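Local coordinates for Low temperature requirement C protein (Listeria monocytogenes, PDB 1Y9I), which probably acts as a phosphatidylglycerophosphatase, removing the terminal phosphate from phosphatidylglycerophosphate to give phosphatidylglycerol, at residues S8-K13 with E60-V65; D46-N51 with S156-S161; Q70-A75 with I137-F142. One frame throughout, in Å; residues are numbered along the deposited sequence.

Contact 1. Residues S8-K13 with E60-V65; sequences SALESK and EVQNAV
Gln62 reaches from helix 59-76 into the first turn of helix 9-20, its extended side chain running obliquely past both Leu10 and Glu11. Gln62 CG lies anti to its own carbonyl carbon (chi1 -64°), and beyond it the two ends of the amide are divided between these neighbours. On the nitrogen side the aliphatic part of Glu11 presses on the amide, with Glu11 CG only 3.1 Å from Gln62 NE2, a tight approach. The Glu11 carboxylate is turned 36° from the amide plane; its OE2 is engaged in a salt bridge with Arg15, while Gln62 NE2 donates to Leu56 O, which fixes which way round the amide sits. On the oxygen side Leu10 CG lies 3.5 Å from Gln62 OE1 and packs against Gln62 CB as well. Leu10 then crosses Asn63 at about a right angle, bringing CD2 to 3.2 Å from Asn63 OD1. A water completes the polar side: it donates to Gln62 OE1 over 2.6 Å and hydrogen-bonds Ser8 OG at the same distance. That hydroxyl also N-caps helix 9-20, accepting from Glu11 N over 3.1 Å in a nearly straight bond (170°), so the water ties the helix cap to the Gln62 amide. The axes of the two short helical segments pass 9.2 Å apart. Farther along helix 9-20, Ala14 touches Gln62 and Leu18 touches Val65, while helix 97-106 packs on Val61 and Ala64 through Leu101 and Ile105. From a second subunit, Ile87 packs on Leu10 and Leu94 on Asn63.

Contact 2. Residues D46-N51 with S156-S161; sequences DICRQN and SRLAHS
Asn51 and Arg157 make the direct polar link: Arg157 NH1 donates to Asn51 OD1 over 2.8 Å at 159°. The oxygen lies in the guanidinium plane, at its edge, but the donor sits above the amide carbonyl plane, the two flat groups being turned 56° apart. The straight CB-CG-CD run of Arg157 passes alongside the same oxygen, Arg157 CG coming to 3.1 Å from Asn51 OD1. The other end of the amide is held within its own helix, Asn51 ND2 donating to Ile47 O over 2.9 Å. A water adds an indirect link, accepting from Asn51 ND2 (3.0 Å) and donating to Ser161 OG (2.8 Å); that hydroxyl in turn donates to Arg157 O. Leu158 crosses Asn51 at about a right angle, its CB 3.9 Å from Asn51 ND2; the apolar pair is Leu158 CD1 with Cys48 SG at 4.3 Å. Val32 and Gln36 of helix 25-36 touch Cys48 and Leu158, respectively, adding a third helix to the junction. With the axes of the two short segments 9.8 Å apart and crossing at 113°, this is a steep helix-helix crossing in an all-helical fold, joining the C-terminal turn of helix 143-160 to helix 45-56 through Asn51, gripped by Arg157 and packed on Leu158.

Contact 3. Residues Q70-A75 with I137-F142; sequences QLDVMA and IAVHTF. With MG (magnesium ion), chain F.
Asp72 projects from helix 59-76 onto the backbone of residues 139-142. Its OD1 accepts from Phe142 N over 2.8 Å (N-H...O angle 160°) through the syn lone pair, the one on the side of the other oxygen. OD2 accepts from Leu143 N, so this carboxylate receives successive backbone N-H groups where helix 143-160 begins. A water donates to Asp72 OD2 at 2.8 Å and bonds His140 ND1 at 3.1 Å. Phe142 turns its ring edge to the same aspartate: OD1 lies in the ring plane, 3.2 Å from Phe142 CD2, with carboxylate and ring inclined by 48°. Over one face of the ring sits Leu71 CD1 in a CH-pi contact, 3.9 Å from the centroid. Val139 supplies the apolar remainder. Its CG1, anti to the backbone N (chi1 178°), meets Ala75 CB at 4.0 Å, and its carbonyl oxygen approaches Asp72 CB. Next to the gripped Phe142 N is the carbonyl oxygen of Thr141, which binds the magnesium ion at 2.0 Å with two waters, Asp98, Asp144 and Asp145; Asp72 thus stands in the second shell, holding the ligand-bearing loop. Thr141 OG1 bonds Ile88 O of helix 84-89. That helix also packs on Ala75, Val139 and Phe142, while Asp98 and Leu101 of helix 97-106 touch the Phe142 ring, and Thr67 of a second subunit meets Leu71.

Helix 59-76 carries one side of both contact 1 and contact 3, whose centres lie 18 Å apart and whose nearest atoms come within about 5 Å without touching; both also face the second subunit. Helix 45-56, which precedes it in the chain, serves contact 2, centred 20 Å from contact 1. Contact 3 alone reaches the metals: it includes a magnesium ligand, and the side chain of Thr141 is about 5 Å from the calcium ion bound by Tyr95, Asp98 and Glu99. Helix 143-160 starts beside this site and ends at contact 2, on the opposite side of the chain's centre, 29 Å from contact 3 between centres.

Contact 1. Residues S8-K13 with E60-V65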
# COMPACT_ATOMS: atom_id res chain seq x y z
N SER A 8 -9.53 -8.65 -24.31
CA SER A 8 -8.72 -7.55 -24.82
C SER A 8 -7.33 -8.04 -25.20
O SER A 8 -6.96 -9.18 -24.91
CB SER A 8 -8.60 -6.45 -23.76
OG SER A 8 -7.89 -6.92 -22.62
N ALA A 9 -6.56 -7.18 -25.86
CA ALA A 9 -5.21 -7.52 -26.27
C ALA A 9 -4.34 -7.65 -25.03
O ALA A 9 -3.40 -8.45 -24.98
CB ALA A 9 -4.65 -6.44 -27.18
N LEU A 10 -4.66 -6.86 -24.02
CA LEU A 10 -3.93 -6.87 -22.76
C LEU A 10 -4.13 -8.21 -22.06
O LEU A 10 -3.16 -8.88 -21.70
CB LEU A 10 -4.42 -5.73 -21.86
CG LEU A 10 -3.81 -5.62 -20.46
CD1 LEU A 10 -2.29 -5.53 -20.56
CD2 LEU A 10 -4.38 -4.39 -19.75
N GLU A 11 -5.39 -8.62 -21.90
CA GLU A 11 -5.68 -9.89 -21.23
C GLU A 11 -5.12 -11.08 -21.99
O GLU A 11 -4.53 -11.98 -21.40
CB GLU A 11 -7.19 -10.08 -21.05
CG GLU A 11 -7.53 -11.23 -20.10
CD GLU A 11 -9.02 -11.47 -19.92
OE1 GLU A 11 -9.79 -10.48 -19.92
OE2 GLU A 11 -9.41 -12.64 -19.76
N SER A 12 -5.30 -11.08 -23.31
CA SER A 12 -4.81 -12.17 -24.14
C SER A 12 -3.31 -12.38 -23.93
O SER A 12 -2.87 -13.50 -23.67
CB SER A 12 -5.08 -11.87 -25.62
OG SER A 12 -6.47 -11.76 -25.87
N LYS A 13 -2.54 -11.30 -24.04
CA LYS A 13 -1.10 -11.37 -23.87
C LYS A 13 -0.69 -11.79 -22.47
O LYS A 13 0.26 -12.54 -22.29
CB LYS A 13 -0.46 -10.02 -24.22
CG LYS A 13 1.05 -9.97 -24.02
CD LYS A 13 1.78 -10.95 -24.92
CE LYS A 13 3.28 -10.89 -24.70
NZ LYS A 13 4.03 -11.84 -25.57
N GLU A 60 -6.09 -4.45 -13.72
CA GLU A 60 -5.01 -4.13 -12.78
C GLU A 60 -4.00 -5.29 -12.71
O GLU A 60 -2.78 -5.08 -12.65
CB GLU A 60 -5.61 -3.87 -11.39
CG GLU A 60 -4.67 -3.28 -10.36
CD GLU A 60 -4.55 -1.77 -10.45
OE1 GLU A 60 -4.13 -1.14 -9.45
OE2 GLU A 60 -4.86 -1.20 -11.52
N VAL A 61 -4.52 -6.51 -12.71
CA VAL A 61 -3.69 -7.70 -12.65
C VAL A 61 -2.93 -7.89 -13.96
O VAL A 61 -1.75 -8.19 -13.97
CB VAL A 61 -4.55 -8.95 -12.36
CG1 VAL A 61 -3.71 -10.22 -12.48
CG2 VAL A 61 -5.14 -8.84 -10.96
N GLN A 62 -3.62 -7.69 -15.07
CA GLN A 62 -2.98 -7.86 -16.37
C GLN A 62 -1.80 -6.91 -16.56
O GLN A 62 -0.75 -7.31 -17.07
CB GLN A 62 -4.02 -7.66 -17.46
CG GLN A 62 -5.12 -8.72 -17.42
CD GLN A 62 -6.38 -8.27 -18.12
OE1 GLN A 62 -6.38 -7.26 -18.82
NE2 GLN A 62 -7.47 -9.01 -17.92
N ASN A 63 -1.96 -5.67 -16.13
CA ASN A 63 -0.89 -4.68 -16.24
C ASN A 63 0.34 -5.12 -15.47
O ASN A 63 1.47 -4.97 -15.95
CB ASN A 63 -1.36 -3.31 -15.74
CG ASN A 63 -2.34 -2.64 -16.70
OD1 ASN A 63 -2.25 -2.83 -17.91
ND2 ASN A 63 -3.26 -1.85 -16.17
N ALA A 64 0.13 -5.65 -14.27
CA ALA A 64 1.23 -6.10 -13.43
C ALA A 64 1.90 -7.34 -14.02
O ALA A 64 3.13 -7.45 -13.99
CB ALA A 64 0.74 -6.39 -12.01
N VAL A 65 1.11 -8.27 -14.55
CA VAL A 65 1.65 -9.48 -15.14
C VAL A 65 2.60 -9.14 -16.31
O VAL A 65 3.72 -9.65 -16.38
CB VAL A 65 0.53 -10.42 -15.66
CG1 VAL A 65 1.12 -11.53 -16.52
CG2 VAL A 65 -0.24 -11.02 -14.48
O HOH W 1 -8.18 -5.97 -20.19

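Contact 2. Residues D46-N51 with S156-S161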
# COMPACT_ATOMS: atom_id res chain seq x y z
N ASP A 46 -11.69 -27.22 -8.78
CA ASP A 46 -12.53 -26.47 -9.71
C ASP A 46 -12.90 -25.05 -9.28
O ASP A 46 -12.71 -24.10 -10.04
CB ASP A 46 -13.82 -27.24 -10.03
CG ASP A 46 -14.60 -26.61 -11.17
OD1 ASP A 46 -14.08 -26.60 -12.31
OD2 ASP A 46 -15.72 -26.13 -10.94
N ILE A 47 -13.44 -24.89 -8.07
CA ILE A 47 -13.82 -23.56 -7.62
C ILE A 47 -12.58 -22.68 -7.45
O ILE A 47 -12.65 -21.47 -7.60
CB ILE A 47 -14.62 -23.62 -6.28
CG1 ILE A 47 -15.07 -22.21 -5.89
CG2 ILE A 47 -13.76 -24.20 -5.18
CD1 ILE A 47 -16.02 -21.57 -6.87
N CYS A 48 -11.44 -23.29 -7.14
CA CYS A 48 -10.20 -22.54 -7.00
C CYS A 48 -9.81 -22.03 -8.38
O CYS A 48 -9.39 -20.88 -8.54
CB CYS A 48 -9.10 -23.44 -6.43
SG CYS A 48 -9.37 -23.95 -4.70
N ARG A 49 -9.98 -22.88 -9.38
CA ARG A 49 -9.68 -22.54 -10.77
C ARG A 49 -10.52 -21.35 -11.23
O ARG A 49 -10.01 -20.41 -11.86
CB ARG A 49 -9.96 -23.75 -11.66
CG ARG A 49 -9.68 -23.54 -13.14
CD ARG A 49 -10.03 -24.80 -13.93
NE ARG A 49 -9.29 -25.96 -13.45
CZ ARG A 49 -9.85 -27.08 -13.00
NH1 ARG A 49 -11.17 -27.20 -12.95
NH2 ARG A 49 -9.09 -28.08 -12.58
N GLN A 50 -11.81 -21.38 -10.91
CA GLN A 50 -12.73 -20.31 -11.30
C GLN A 50 -12.33 -18.96 -10.70
O GLN A 50 -12.46 -17.92 -11.34
CB GLN A 50 -14.16 -20.64 -10.85
CG GLN A 50 -14.80 -21.82 -11.56
CD GLN A 50 -16.21 -22.08 -11.07
OE1 GLN A 50 -17.05 -21.18 -11.08
NE2 GLN A 50 -16.48 -23.31 -10.65
N ASN A 51 -11.87 -18.98 -9.45
CA ASN A 51 -11.46 -17.74 -8.81
C ASN A 51 -10.18 -17.20 -9.43
O ASN A 51 -9.99 -15.99 -9.52
CB ASN A 51 -11.31 -17.95 -7.30
CG ASN A 51 -12.63 -17.84 -6.55
OD1 ASN A 51 -13.13 -16.74 -6.30
ND2 ASN A 51 -13.22 -18.99 -6.21
N SER A 156 -8.64 -14.77 -1.66
CA SER A 156 -9.42 -13.71 -1.03
C SER A 156 -10.81 -13.63 -1.66
O SER A 156 -11.82 -13.50 -0.97
CB SER A 156 -8.70 -12.37 -1.18
OG SER A 156 -9.53 -11.31 -0.75
N ARG A 157 -10.87 -13.72 -2.99
CA ARG A 157 -12.16 -13.67 -3.66
C ARG A 157 -13.01 -14.85 -3.18
O ARG A 157 -14.22 -14.71 -2.94
CB ARG A 157 -11.99 -13.74 -5.18
CG ARG A 157 -13.32 -13.66 -5.93
CD ARG A 157 -13.15 -13.72 -7.44
NE ARG A 157 -14.43 -13.48 -8.12
CZ ARG A 157 -15.46 -14.32 -8.10
NH1 ARG A 157 -15.37 -15.47 -7.44
NH2 ARG A 157 -16.58 -14.01 -8.73
N LEU A 158 -12.38 -16.00 -3.02
CA LEU A 158 -13.05 -17.20 -2.56
C LEU A 158 -13.61 -16.96 -1.15
O LEU A 158 -14.76 -17.26 -0.87
CB LEU A 158 -12.07 -18.38 -2.56
CG LEU A 158 -12.55 -19.79 -2.20
CD1 LEU A 158 -11.50 -20.81 -2.60
CD2 LEU A 158 -12.83 -19.88 -0.71
N ALA A 159 -12.78 -16.40 -0.27
CA ALA A 159 -13.21 -16.12 1.10
C ALA A 159 -14.47 -15.26 1.09
O ALA A 159 -15.42 -15.51 1.85
CB ALA A 159 -12.11 -15.41 1.87
N HIS A 160 -14.49 -14.24 0.23
CA HIS A 160 -15.65 -13.36 0.13
C HIS A 160 -16.86 -14.09 -0.45
O HIS A 160 -18.00 -13.70 -0.21
CB HIS A 160 -15.35 -12.14 -0.74
CG HIS A 160 -14.64 -11.03 -0.02
ND1 HIS A 160 -13.27 -11.00 0.13
CD2 HIS A 160 -15.12 -9.93 0.60
CE1 HIS A 160 -12.94 -9.92 0.81
NE2 HIS A 160 -14.04 -9.25 1.11
N SER A 161 -16.60 -15.15 -1.21
CA SER A 161 -17.67 -15.91 -1.84
C SER A 161 -18.60 -16.61 -0.84
O SER A 161 -19.56 -17.25 -1.24
CB SER A 161 -17.08 -16.96 -2.79
OG SER A 161 -16.36 -16.34 -3.85
O HOH W 2 -16.04 -18.72 -5.32

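Contact 3. Residues Q70-A75 with I137-F142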
# COMPACT_ATOMS: atom_id res chain seq x y z
N GLN A 70 7.93 -8.89 -18.32
CA GLN A 70 8.76 -8.15 -19.26
C GLN A 70 10.15 -7.90 -18.68
O GLN A 70 11.16 -8.05 -19.37
CB GLN A 70 8.12 -6.81 -19.61
CG GLN A 70 8.95 -5.93 -20.53
CD GLN A 70 9.19 -6.56 -21.90
OE1 GLN A 70 10.05 -7.43 -22.05
NE2 GLN A 70 8.42 -6.13 -22.88
N LEU A 71 10.19 -7.52 -17.40
CA LEU A 71 11.45 -7.26 -16.73
C LEU A 71 12.27 -8.54 -16.55
O LEU A 71 13.49 -8.52 -16.74
CB LEU A 71 11.21 -6.56 -15.38
CG LEU A 71 10.76 -5.10 -15.48
CD1 LEU A 71 10.31 -4.58 -14.10
CD2 LEU A 71 11.90 -4.25 -16.02
N ASP A 72 11.62 -9.64 -16.18
CA ASP A 72 12.33 -10.91 -16.02
C ASP A 72 13.01 -11.32 -17.32
O ASP A 72 14.18 -11.72 -17.33
CB ASP A 72 11.36 -12.04 -15.65
CG ASP A 72 10.85 -11.95 -14.24
OD1 ASP A 72 11.46 -11.21 -13.44
OD2 ASP A 72 9.85 -12.64 -13.93
N VAL A 73 12.25 -11.25 -18.40
CA VAL A 73 12.71 -11.62 -19.73
C VAL A 73 13.88 -10.76 -20.18
O VAL A 73 14.85 -11.26 -20.74
CB VAL A 73 11.55 -11.52 -20.75
CG1 VAL A 73 12.05 -11.76 -22.17
CG2 VAL A 73 10.46 -12.53 -20.40
N MSE A 74 13.80 -9.46 -19.92
CA MSE A 74 14.89 -8.57 -20.29
C MSE A 74 16.14 -8.92 -19.49
O MSE A 74 17.26 -8.83 -20.00
CB MSE A 74 14.49 -7.11 -20.05
CG MSE A 74 13.44 -6.60 -21.02
SE MSE A 74 14.09 -6.72 -22.85
CE MSE A 74 12.87 -5.46 -23.70
N ALA A 75 15.95 -9.33 -18.24
CA ALA A 75 17.05 -9.70 -17.38
C ALA A 75 17.73 -10.97 -17.91
O ALA A 75 18.96 -11.09 -17.88
CB ALA A 75 16.55 -9.93 -15.95
N ILE A 137 20.32 -19.08 -15.49
CA ILE A 137 19.91 -18.71 -16.84
C ILE A 137 18.48 -18.16 -16.85
O ILE A 137 18.20 -17.15 -17.49
CB ILE A 137 19.99 -19.91 -17.82
CG1 ILE A 137 19.16 -21.08 -17.29
CG2 ILE A 137 21.45 -20.34 -17.99
CD1 ILE A 137 19.15 -22.29 -18.20
N ALA A 138 17.59 -18.84 -16.14
CA ALA A 138 16.20 -18.40 -16.07
C ALA A 138 16.03 -17.39 -14.93
O ALA A 138 16.61 -17.54 -13.86
CB ALA A 138 15.28 -19.60 -15.84
N VAL A 139 15.24 -16.36 -15.19
CA VAL A 139 14.98 -15.32 -14.19
C VAL A 139 13.48 -15.24 -13.94
O VAL A 139 12.70 -15.08 -14.88
CB VAL A 139 15.51 -13.95 -14.68
CG1 VAL A 139 15.20 -12.87 -13.67
CG2 VAL A 139 17.02 -14.03 -14.91
N HIS A 140 13.08 -15.37 -12.68
CA HIS A 140 11.66 -15.32 -12.31
C HIS A 140 11.48 -14.40 -11.11
O HIS A 140 10.58 -14.60 -10.29
CB HIS A 140 11.16 -16.72 -11.97
CG HIS A 140 11.15 -17.66 -13.14
ND1 HIS A 140 10.30 -17.51 -14.21
CD2 HIS A 140 11.89 -18.76 -13.40
CE1 HIS A 140 10.51 -18.48 -15.08
NE2 HIS A 140 11.48 -19.25 -14.62
N THR A 141 12.34 -13.40 -11.02
CA THR A 141 12.33 -12.43 -9.94
C THR A 141 10.95 -11.80 -9.76
O THR A 141 10.47 -11.64 -8.63
CB THR A 141 13.38 -11.35 -10.20
OG1 THR A 141 14.68 -11.96 -10.23
CG2 THR A 141 13.34 -10.28 -9.12
N PHE A 142 10.30 -11.44 -10.86
CA PHE A 142 8.98 -10.83 -10.79
C PHE A 142 7.85 -11.85 -10.86
O PHE A 142 6.82 -11.71 -10.20
CB PHE A 142 8.80 -9.82 -11.92
CG PHE A 142 9.50 -8.53 -11.67
CD1 PHE A 142 8.85 -7.48 -11.04
CD2 PHE A 142 10.84 -8.38 -12.02
CE1 PHE A 142 9.52 -6.29 -10.75
CE2 PHE A 142 11.52 -7.19 -11.74
CZ PHE A 142 10.85 -6.15 -11.10
MG MG F . 10.52 -11.90 -6.62
O HOH W 3 9.39 -14.91 -15.57
O HOH W 4 9.92 -12.33 -4.68
O HOH W 5 12.02 -13.17 -6.49